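Local structure of beta-lactamase-related domain-containing protein (Bacteroides dorei DSM 17855, 5TGF) at residues Ala57-Val63 with Leu199-Leu203; Cys204-Asn208 with Gly304-Ala308; Ala292-Ile296 with Leu329-Val333. The protein is a putative serine beta-lactamase-family hydrolase of undetermined substrate that has also been found to bind calcium. Residues are numbered along the deposited sequence.

Interaction 1. Residues Ala57-Val63 with Leu199-Leu203; sequences ASAGKWV and LGGGL
This is a buried, largely backbone-mediated contact near the chain centre, where the turn leading into helix 60-74 meets the glycine-rich end of helix 198-201. A57 takes phi/psi 54/-125. The closest CA pair is A57 with G201 (3.9 Å); G60 CA lies 5.1 Å from L203 CA. CA-H...O contacts run from A57 CA to G201 O (3.4 Å) and S58 CA to G200 O (3.3 Å). A CB on G60 would clash with L203 CB; L203 CD2 meets G60 CA (3.6 Å) and V63 CG2 (4.0 Å). One water joins A57 N (2.8 Å), G201 O (2.7 Å) and L203 O (2.8 Å); another joins A57 O (2.9 Å), L199 O (2.9 Å) and L203 N (3.1 Å). K61 (m,t,t,p) runs straight until its p chi4 turns NZ to donate to G200 O (3.0 Å). Y147 OH hydrogen-bonds both S58 OG and K61 NZ. S58 and K61 at a helix start, with Y147, are consistent with the SxxK active site of serine beta-lactamases and penicillin-binding proteins.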
loop_
_atom_site.group_PDB
_atom_site.type_symbol
_atom_site.label_atom_id
_atom_site.label_comp_id
_atom_site.label_asym_id
_atom_site.label_seq_id
_atom_site.Cartn_x
_atom_site.Cartn_y
_atom_site.Cartn_z
ATOM N N ALA A 57 -2.681 2.925 -7.881
ATOM C CA ALA A 57 -2.995 1.502 -7.680
ATOM C C ALA A 57 -2.605 1.016 -6.289
ATOM O O ALA A 57 -2.984 1.659 -5.313
ATOM C CB ALA A 57 -2.348 0.692 -8.787
ATOM N N SER A 58 -1.793 -0.035 -6.170
ATOM C CA SER A 58 -1.523 -0.633 -4.862
ATOM C C SER A 58 -0.717 0.230 -3.929
ATOM O O SER A 58 -0.611 -0.117 -2.756
ATOM C CB SER A 58 -0.851 -1.981 -4.989
ATOM O OG SER A 58 -1.725 -2.866 -5.644
ATOM N N ALA A 59 -0.180 1.357 -4.390
ATOM C CA ALA A 59 0.401 2.300 -3.434
ATOM C C ALA A 59 -0.608 2.748 -2.387
ATOM O O ALA A 59 -0.231 3.081 -1.256
ATOM C CB ALA A 59 1.072 3.476 -4.128
ATOM N N GLY A 60 -1.893 2.694 -2.733
ATOM C CA GLY A 60 -2.954 2.989 -1.775
ATOM C C GLY A 60 -3.226 1.969 -0.684
ATOM O O GLY A 60 -3.895 2.313 0.292
ATOM N N LYS A 61 -2.700 0.739 -0.789
ATOM C CA LYS A 61 -2.941 -0.266 0.256
ATOM C C LYS A 61 -2.395 0.216 1.599
ATOM O O LYS A 61 -3.022 0.009 2.627
ATOM C CB LYS A 61 -2.364 -1.638 -0.112
ATOM C CG LYS A 61 -3.172 -2.401 -1.144
ATOM C CD LYS A 61 -2.608 -3.806 -1.396
ATOM C CE LYS A 61 -3.475 -4.638 -2.331
ATOM N NZ LYS A 61 -3.472 -4.207 -3.750
ATOM N N TRP A 62 -1.239 0.864 1.561
ATOM C CA TRP A 62 -0.593 1.396 2.768
ATOM C C TRP A 62 -1.486 2.439 3.418
ATOM O O TRP A 62 -1.697 2.428 4.615
ATOM C CB TRP A 62 0.765 1.993 2.411
ATOM C CG TRP A 62 1.753 2.113 3.560
ATOM C CD1 TRP A 62 1.514 1.988 4.931
ATOM C CD2 TRP A 62 3.147 2.348 3.422
ATOM N NE1 TRP A 62 2.697 2.106 5.627
ATOM C CE2 TRP A 62 3.706 2.355 4.732
ATOM C CE3 TRP A 62 3.974 2.551 2.323
ATOM C CZ2 TRP A 62 5.065 2.559 4.957
ATOM C CZ3 TRP A 62 5.324 2.702 2.535
ATOM C CH2 TRP A 62 5.865 2.693 3.858
ATOM N N VAL A 63 -1.963 3.369 2.611
ATOM C CA VAL A 63 -2.880 4.432 3.075
ATOM C C VAL A 63 -4.200 3.847 3.573
ATOM O O VAL A 63 -4.719 4.258 4.603
ATOM C CB VAL A 63 -3.125 5.488 1.980
ATOM C CG1 VAL A 63 -4.071 6.583 2.499
ATOM C CG2 VAL A 63 -1.799 6.065 1.493
ATOM N N LEU A 199 -10.078 -0.024 -2.172
ATOM C CA LEU A 199 -8.980 0.072 -1.211
ATOM C C LEU A 199 -7.714 -0.429 -1.893
ATOM O O LEU A 199 -6.622 0.164 -1.748
ATOM C CB LEU A 199 -9.227 -0.749 0.056
ATOM C CG LEU A 199 -9.991 -0.004 1.194
ATOM C CD1 LEU A 199 -11.431 0.234 0.770
ATOM C CD2 LEU A 199 -9.934 -0.758 2.507
ATOM N N GLY A 200 -7.830 -1.580 -2.535
ATOM C CA GLY A 200 -6.616 -2.246 -3.030
ATOM C C GLY A 200 -5.914 -1.468 -4.138
ATOM O O GLY A 200 -4.688 -1.462 -4.233
ATOM N N GLY A 201 -6.692 -0.778 -4.963
ATOM C CA GLY A 201 -6.177 -0.135 -6.134
ATOM C C GLY A 201 -6.786 1.189 -6.538
ATOM O O GLY A 201 -6.397 1.706 -7.563
ATOM N N GLY A 202 -7.647 1.784 -5.705
ATOM C CA GLY A 202 -8.392 2.953 -6.138
ATOM C C GLY A 202 -7.741 4.317 -5.978
ATOM O O GLY A 202 -8.218 5.297 -6.575
ATOM N N LEU A 203 -6.704 4.397 -5.143
ATOM C CA LEU A 203 -6.149 5.678 -4.703
ATOM C C LEU A 203 -5.616 6.533 -5.857
ATOM O O LEU A 203 -4.826 6.072 -6.723
ATOM C CB LEU A 203 -5.043 5.469 -3.646
ATOM C CG LEU A 203 -4.454 6.786 -3.111
ATOM C CD1 LEU A 203 -5.491 7.593 -2.331
ATOM C CD2 LEU A 203 -3.265 6.547 -2.200
HETATM O O HOH W 1 -5.266 3.955 -8.451
HETATM O O HOH W 2 -5.346 2.060 -3.594
#

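Interaction 2. Residues Cys204-Asn208 with Gly304-Ala308; sequences CTTLN and GFFIA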
loop_
_atom_site.group_PDB
_atom_site.type_symbol
_atom_site.label_atom_id
_atom_site.label_comp_id
_atom_site.label_asym_id
_atom_site.label_seq_id
_atom_site.Cartn_x
_atom_site.Cartn_y
_atom_site.Cartn_z
ATOM N N CYS A 204 -6.127 7.755 -5.905
ATOM C CA CYS A 204 -5.588 8.830 -6.725
ATOM C C CYS A 204 -4.905 9.826 -5.772
ATOM O O CYS A 204 -5.511 10.208 -4.779
ATOM C CB CYS A 204 -6.736 9.507 -7.462
ATOM S SG CYS A 204 -6.207 10.671 -8.744
ATOM N N THR A 205 -3.648 10.189 -6.052
ATOM C CA THR A 205 -2.880 11.053 -5.164
ATOM C C THR A 205 -1.814 11.862 -5.925
ATOM O O THR A 205 -1.789 11.895 -7.136
ATOM C CB THR A 205 -2.284 10.243 -4.001
ATOM O OG1 THR A 205 -1.867 11.110 -2.930
ATOM C CG2 THR A 205 -1.148 9.370 -4.440
ATOM N N THR A 206 -1.011 12.598 -5.178
ATOM C CA THR A 206 0.065 13.407 -5.759
ATOM C C THR A 206 1.342 13.103 -4.998
ATOM O O THR A 206 1.295 12.571 -3.883
ATOM C CB THR A 206 -0.256 14.902 -5.638
ATOM O OG1 THR A 206 -0.360 15.250 -4.254
ATOM C CG2 THR A 206 -1.585 15.251 -6.308
ATOM N N LEU A 207 2.473 13.544 -5.535
ATOM C CA LEU A 207 3.725 13.460 -4.815
ATOM C C LEU A 207 3.643 14.197 -3.472
ATOM O O LEU A 207 4.009 13.608 -2.440
ATOM C CB LEU A 207 4.869 14.045 -5.626
ATOM C CG LEU A 207 6.232 14.075 -4.906
ATOM C CD1 LEU A 207 6.731 12.648 -4.695
ATOM C CD2 LEU A 207 7.265 14.926 -5.628
ATOM N N ASN A 208 3.110 15.435 -3.475
ATOM C CA ASN A 208 3.084 16.255 -2.264
ATOM C C ASN A 208 2.175 15.642 -1.208
ATOM O O ASN A 208 2.556 15.575 -0.053
ATOM C CB ASN A 208 2.663 17.707 -2.571
ATOM C CG ASN A 208 3.721 18.469 -3.356
ATOM O OD1 ASN A 208 4.904 18.102 -3.355
ATOM N ND2 ASN A 208 3.291 19.508 -4.085
ATOM N N GLY A 304 10.819 8.076 0.953
ATOM C CA GLY A 304 10.692 8.607 -0.376
ATOM C C GLY A 304 9.479 8.111 -1.148
ATOM O O GLY A 304 8.853 7.068 -0.828
ATOM N N PHE A 305 9.241 8.757 -2.272
ATOM C CA PHE A 305 8.119 8.362 -3.117
ATOM C C PHE A 305 8.463 8.740 -4.536
ATOM O O PHE A 305 8.822 9.900 -4.808
ATOM C CB PHE A 305 6.843 9.044 -2.657
ATOM C CG PHE A 305 5.611 8.647 -3.443
ATOM C CD1 PHE A 305 5.376 7.311 -3.762
ATOM C CD2 PHE A 305 4.618 9.570 -3.706
ATOM C CE1 PHE A 305 4.218 6.910 -4.402
ATOM C CE2 PHE A 305 3.463 9.192 -4.362
ATOM C CZ PHE A 305 3.265 7.864 -4.734
ATOM N N PHE A 306 8.391 7.766 -5.439
ATOM C CA PHE A 306 8.381 8.036 -6.882
ATOM C C PHE A 306 6.960 7.817 -7.403
ATOM O O PHE A 306 6.356 6.717 -7.217
ATOM C CB PHE A 306 9.364 7.102 -7.604
ATOM C CG PHE A 306 9.273 7.133 -9.100
ATOM C CD1 PHE A 306 9.805 8.204 -9.835
ATOM C CD2 PHE A 306 8.733 6.070 -9.798
ATOM C CE1 PHE A 306 9.768 8.192 -11.229
ATOM C CE2 PHE A 306 8.674 6.068 -11.170
ATOM C CZ PHE A 306 9.170 7.149 -11.891
ATOM N N ILE A 307 6.422 8.842 -8.077
ATOM C CA ILE A 307 5.065 8.777 -8.626
ATOM C C ILE A 307 5.111 8.911 -10.156
ATOM O O ILE A 307 5.839 9.742 -10.724
ATOM C CB ILE A 307 4.124 9.807 -7.986
ATOM C CG1 ILE A 307 2.667 9.489 -8.293
ATOM C CG2 ILE A 307 4.492 11.225 -8.392
ATOM C CD1 ILE A 307 1.692 10.423 -7.565
ATOM N N ALA A 308 4.369 8.028 -10.820
ATOM C CA ALA A 308 4.319 7.914 -12.239
ATOM C C ALA A 308 3.309 6.825 -12.603
ATOM O O ALA A 308 2.870 6.076 -11.724
ATOM C CB ALA A 308 5.692 7.568 -12.802
#
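In this beta-lactamase-like fold, the start of helix 207-218 packs on the six-stranded antiparallel sheet through apolar contacts, with no hydrogen bond between the two segments. L207 has the most surface covered (73 Å²), followed by I307 (61 Å²) and F305 (56 Å²). The CA-to-CB bonds of F305 and I307 point toward the 204-208 segment, whereas that of the intervening F306 points away, as expected along strand 302-307. L207 bridges both: its CD1 lies 3.9 Å from F305 CD2 and 3.5 Å from F305 O, and its CB lies 4.0 Å from I307 CG2. A30 and C32 of the neighbouring strand 28-35 also touch L207, and Y210, one helical turn after T206, stacks on the F305 ring. T206 is the N-cap, its OG1 accepting from D209 N; its CA-to-CB bond points away from the 304-308 segment, and its backbone makes the contact. I307, with both chi angles trans, extends along this backbone, placing CD1 3.7 Å from T206 C and 3.8 Å from L207 N.

Interaction 3. Residues Ala292-Ile296 with Leu329-Val333; sequences AYPWI and LSETV
Helix 328-337, the C-terminal helix, packs on the antiparallel sheet of this beta-lactamase-like fold by covering strand 293-297. The segment axes come within 10.0 Å and cross at -44°. The 293-296 backbone is extended and the 329-333 backbone helical, with V333 N bonded to L329 O (3.0 Å). In register, W295 lies nearest S330 (CA-CA 7.3 Å) and Y293 nearest L329 (8.2 Å). Y293 and W295 direct their CA-to-CB bonds toward the helix, as L329, S330 and V333 do toward the strand. The apolar contacts are Y293 CD2 to L329 CD1 (3.9 Å) and W295 CZ2 to V333 CG2 (3.8 Å), the latter at the indole edge. A CH-pi contact sets S330 CB over the indole face, 3.5 Å from the centroid of the five-membered ring and 15° off its normal; W295 is p (chi1 83°, chi2 106°). Among polar contacts, Y293 (chi1 t) brings OH 2.7 Å from S330 OG; E272 also hydrogen-bonds this phenol, and P327 O that serine. Finally, a water accepts from W295 NE1 (2.9 Å) and donates to S330 O (3.2 Å).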
loop_
_atom_site.group_PDB
_atom_site.type_symbol
_atom_site.label_atom_id
_atom_site.label_comp_id
_atom_site.label_asym_id
_atom_site.label_seq_id
_atom_site.Cartn_x
_atom_site.Cartn_y
_atom_site.Cartn_z
ATOM N N ALA A 292 4.317 3.489 -9.270
ATOM C CA ALA A 292 4.357 4.218 -8.011
ATOM C C ALA A 292 5.108 3.372 -6.961
ATOM O O ALA A 292 4.807 2.169 -6.781
ATOM C CB ALA A 292 2.947 4.529 -7.520
ATOM N N TYR A 293 6.071 3.980 -6.296
ATOM C CA TYR A 293 6.913 3.278 -5.312
ATOM C C TYR A 293 7.173 4.188 -4.111
ATOM O O TYR A 293 8.079 5.050 -4.162
ATOM C CB TYR A 293 8.226 2.885 -5.930
ATOM C CG TYR A 293 9.102 2.074 -4.986
ATOM C CD1 TYR A 293 8.791 0.746 -4.675
ATOM C CD2 TYR A 293 10.269 2.598 -4.485
ATOM C CE1 TYR A 293 9.598 0.006 -3.818
ATOM C CE2 TYR A 293 11.077 1.877 -3.640
ATOM C CZ TYR A 293 10.744 0.573 -3.315
ATOM O OH TYR A 293 11.570 -0.120 -2.438
ATOM N N PRO A 294 6.419 3.985 -3.041
ATOM C CA PRO A 294 6.711 4.588 -1.778
ATOM C C PRO A 294 7.513 3.664 -0.861
ATOM O O PRO A 294 7.232 2.462 -0.785
ATOM C CB PRO A 294 5.319 4.839 -1.216
ATOM C CG PRO A 294 4.504 3.667 -1.721
ATOM C CD PRO A 294 5.167 3.199 -2.985
ATOM N N TRP A 295 8.468 4.211 -0.121
ATOM C CA TRP A 295 9.191 3.389 0.834
ATOM C C TRP A 295 9.712 4.146 2.028
ATOM O O TRP A 295 9.910 5.381 1.980
ATOM C CB TRP A 295 10.332 2.660 0.146
ATOM C CG TRP A 295 11.590 3.452 -0.012
ATOM C CD1 TRP A 295 12.743 3.291 0.705
ATOM C CD2 TRP A 295 11.878 4.441 -1.011
ATOM N NE1 TRP A 295 13.696 4.196 0.277
ATOM C CE2 TRP A 295 13.220 4.863 -0.814
ATOM C CE3 TRP A 295 11.141 5.007 -2.066
ATOM C CZ2 TRP A 295 13.829 5.870 -1.600
ATOM C CZ3 TRP A 295 11.739 6.008 -2.850
ATOM C CH2 TRP A 295 13.086 6.401 -2.628
ATOM N N ILE A 296 10.014 3.376 3.062
ATOM C CA ILE A 296 10.763 3.862 4.208
ATOM C C ILE A 296 11.922 2.886 4.428
ATOM O O ILE A 296 11.729 1.655 4.395
ATOM C CB ILE A 296 9.882 3.905 5.446
ATOM C CG1 ILE A 296 8.824 5.002 5.325
ATOM C CG2 ILE A 296 10.703 4.080 6.706
ATOM C CD1 ILE A 296 7.842 4.981 6.481
ATOM N N LEU A 329 15.052 1.957 -6.937
ATOM C CA LEU A 329 15.021 3.314 -6.429
ATOM C C LEU A 329 15.541 3.398 -4.987
ATOM O O LEU A 329 16.392 4.226 -4.649
ATOM C CB LEU A 329 13.591 3.863 -6.484
ATOM C CG LEU A 329 13.064 4.098 -7.887
ATOM C CD1 LEU A 329 11.537 4.165 -7.847
ATOM C CD2 LEU A 329 13.667 5.366 -8.481
ATOM N N SER A 330 15.025 2.538 -4.128
ATOM C CA SER A 330 15.500 2.485 -2.742
ATOM C C SER A 330 16.949 1.960 -2.670
ATOM O O SER A 330 17.724 2.438 -1.851
ATOM C CB SER A 330 14.570 1.634 -1.882
ATOM O OG SER A 330 14.239 0.437 -2.564
ATOM N N GLU A 331 17.310 1.036 -3.547
ATOM C CA GLU A 331 18.688 0.508 -3.569
ATOM C C GLU A 331 19.661 1.627 -3.910
ATOM O O GLU A 331 20.714 1.776 -3.270
ATOM C CB GLU A 331 18.821 -0.587 -4.653
ATOM C CG GLU A 331 20.204 -1.216 -4.777
ATOM C CD GLU A 331 20.312 -2.218 -5.924
ATOM O OE1 GLU A 331 20.929 -3.276 -5.759
ATOM O OE2 GLU A 331 19.763 -1.968 -7.001
ATOM N N THR A 332 19.304 2.428 -4.917
ATOM C CA THR A 332 20.170 3.516 -5.396
ATOM C C THR A 332 20.256 4.631 -4.355
ATOM O O THR A 332 21.345 5.185 -4.091
ATOM C CB THR A 332 19.696 4.032 -6.754
ATOM O OG1 THR A 332 19.583 2.956 -7.702
ATOM C CG2 THR A 332 20.661 5.090 -7.338
ATOM N N VAL A 333 19.154 4.934 -3.691
ATOM C CA VAL A 333 19.191 5.882 -2.560
ATOM C C VAL A 333 20.068 5.380 -1.414
ATOM O O VAL A 333 20.873 6.130 -0.842
ATOM C CB VAL A 333 17.791 6.281 -2.081
ATOM C CG1 VAL A 333 17.809 7.051 -0.782
ATOM C CG2 VAL A 333 17.064 7.082 -3.158
HETATM O O HOH W 3 16.570 3.923 0.799
#

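In the fold
Interactions 2 and 3 meet opposite faces of one sheet, their centres 12 Å apart: helix 207-218 packs on one side and helix 328-337 on the other. Adjacent strands connect them, with F306 O 2.9 Å from Y293 N and G304 O 3.0 Å from W295 N, both probable hydrogen bonds. Interaction 1, which contains the presumed SxxK site, adjoins interaction 2 in sequence; their centres are 12 Å apart. Its centre is 17 Å from that of interaction 3, but A59 CB reaches A292 CB at 4.0 Å and W62 CZ3 reaches P294 O at 3.8 Å. A glycerol, probably from the crystallisation liquor, lies about 3 Å from G201 (nearest atoms), consistent with a pocket.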